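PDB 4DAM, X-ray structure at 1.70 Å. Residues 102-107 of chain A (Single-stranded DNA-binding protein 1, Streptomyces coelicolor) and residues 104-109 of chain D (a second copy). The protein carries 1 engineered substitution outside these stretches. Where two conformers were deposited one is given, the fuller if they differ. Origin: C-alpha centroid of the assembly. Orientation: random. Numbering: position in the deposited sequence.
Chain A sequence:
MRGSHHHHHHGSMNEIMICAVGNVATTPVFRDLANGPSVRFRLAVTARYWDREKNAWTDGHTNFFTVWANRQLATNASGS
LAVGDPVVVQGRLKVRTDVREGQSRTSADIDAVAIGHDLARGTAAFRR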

# COMPACT_ATOMS: atom_id res chain seq x y z
N GLY A 102 -28.69 -17.34 -0.33
CA GLY A 102 -28.49 -18.62 -1.02
C GLY A 102 -27.49 -18.67 -2.17
O GLY A 102 -27.46 -19.64 -2.95
N GLN A 103 -26.66 -17.62 -2.28
CA GLN A 103 -25.68 -17.47 -3.36
C GLN A 103 -24.26 -17.31 -2.81
O GLN A 103 -24.07 -16.59 -1.86
CB GLN A 103 -26.01 -16.20 -4.16
CG GLN A 103 -25.08 -15.89 -5.28
CD GLN A 103 -25.65 -14.81 -6.13
OE1 GLN A 103 -25.62 -13.66 -5.73
NE2 GLN A 103 -26.21 -15.18 -7.29
N SER A 104 -23.27 -17.92 -3.46
CA SER A 104 -21.89 -17.75 -3.02
C SER A 104 -21.42 -16.41 -3.53
O SER A 104 -21.57 -16.11 -4.72
CB SER A 104 -20.97 -18.85 -3.55
OG SER A 104 -19.64 -18.62 -3.14
N ARG A 105 -20.85 -15.61 -2.63
CA ARG A 105 -20.56 -14.21 -2.90
C ARG A 105 -19.22 -13.83 -2.28
O ARG A 105 -18.97 -14.16 -1.14
CB ARG A 105 -21.59 -13.27 -2.31
CG ARG A 105 -22.93 -13.31 -3.03
CD ARG A 105 -24.04 -12.64 -2.29
NE ARG A 105 -25.28 -12.61 -3.06
CZ ARG A 105 -26.37 -11.95 -2.68
NH1 ARG A 105 -26.37 -11.22 -1.56
NH2 ARG A 105 -27.46 -12.01 -3.43
N THR A 106 -18.41 -13.10 -3.01
CA THR A 106 -17.11 -12.64 -2.49
C THR A 106 -17.26 -11.26 -1.91
O THR A 106 -18.00 -10.43 -2.46
CB THR A 106 -16.09 -12.61 -3.64
OG1 THR A 106 -15.98 -13.94 -4.18
CG2 THR A 106 -14.67 -12.06 -3.20
N SER A 107 -16.54 -11.02 -0.82
CA SER A 107 -16.59 -9.77 -0.04
C SER A 107 -15.21 -9.48 0.57
O SER A 107 -14.35 -10.36 0.72
CB SER A 107 -17.64 -9.83 1.09
OG SER A 107 -17.28 -10.76 2.11
N SER D 104 -19.93 -15.96 -11.86
CA SER D 104 -20.13 -15.18 -10.64
C SER D 104 -20.31 -13.66 -10.81
O SER D 104 -19.56 -13.01 -11.54
CB SER D 104 -18.91 -15.37 -9.73
OG SER D 104 -19.08 -14.71 -8.48
N ARG D 105 -21.26 -13.10 -10.07
CA ARG D 105 -21.53 -11.65 -10.17
C ARG D 105 -20.70 -10.82 -9.17
O ARG D 105 -20.73 -9.60 -9.18
CB ARG D 105 -23.05 -11.41 -9.97
CG ARG D 105 -23.64 -12.04 -8.71
CD ARG D 105 -25.06 -11.47 -8.47
NE ARG D 105 -24.88 -10.12 -7.92
CZ ARG D 105 -24.61 -9.86 -6.64
NH1 ARG D 105 -24.54 -10.84 -5.74
NH2 ARG D 105 -24.44 -8.60 -6.26
N THR D 106 -19.98 -11.52 -8.29
CA THR D 106 -19.01 -10.90 -7.38
C THR D 106 -17.56 -11.31 -7.58
O THR D 106 -17.26 -12.41 -8.05
CB THR D 106 -19.37 -11.14 -5.89
OG1 THR D 106 -19.24 -12.53 -5.56
CG2 THR D 106 -20.80 -10.62 -5.60
N SER D 107 -16.64 -10.39 -7.24
CA SER D 107 -15.19 -10.60 -7.40
C SER D 107 -14.38 -9.66 -6.53
O SER D 107 -14.91 -8.64 -6.12
CB SER D 107 -14.79 -10.42 -8.86
OG SER D 107 -13.69 -11.28 -9.17
N ALA D 108 -13.16 -10.07 -6.17
CA ALA D 108 -12.14 -9.12 -5.72
C ALA D 108 -11.11 -9.10 -6.80
O ALA D 108 -10.42 -10.11 -7.02
CB ALA D 108 -11.50 -9.50 -4.40
N ASP D 109 -11.06 -7.99 -7.50
CA ASP D 109 -10.29 -7.84 -8.71
C ASP D 109 -9.08 -6.95 -8.40
O ASP D 109 -9.15 -6.05 -7.59
CB ASP D 109 -11.09 -7.15 -9.80
CG ASP D 109 -12.16 -8.03 -10.44
OD1 ASP D 109 -12.27 -9.25 -10.14
OD2 ASP D 109 -12.91 -7.46 -11.29
O HOH W 1 -21.38 -13.99 -6.56

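A:Gly102 lies outside the contact, its positive phi one that glycine adopts easily. The work begins at A:Gln103, whose CA-to-CB bond points toward chain D and whose extended t, t side chain brings its carbonyl oxygen within reach of both arginines. A:Gln103 OE1 accepts from D:Arg105 NH1 at 3.0 Å and, within its own strand, from A:Arg105 NE at 2.9 Å. The same oxygen accepts from both arginines where their like charges come close: A:Arg105 NE and D:Arg105 NH1 are 3.3 Å apart, two donors with no bond between them but one acceptor in common. D:Arg105 NH1 lies over one face of the A:Arg105 guanidinium, brought there by a side chain that starts out sideways and bends in through its chi3 and chi4 turns.

A:Ser104 contributes mainly its backbone. A:Ser104 O accepts from a water at 2.8 Å, and that water also donates to D:Ser104 OG at 3.1 Å and lies 2.8 Å from D:Thr106 OG1.

At A:Thr106 the two chains come into register, threonine beside threonine, each the most covered residue of its stretch in a contact that buries 300 Å² in all. A:Thr106 N donates to D:Thr106 OG1, 2.7 Å away and nearly straight at 175°, so a side-chain hydroxyl satisfies a strand amide. The A:Thr106 methyl CG2 packs 4.2 Å from D:Ala108 CB, a small partner in a buried place. The CA-to-CB bond of A:Ser107 points away, and the contact ends.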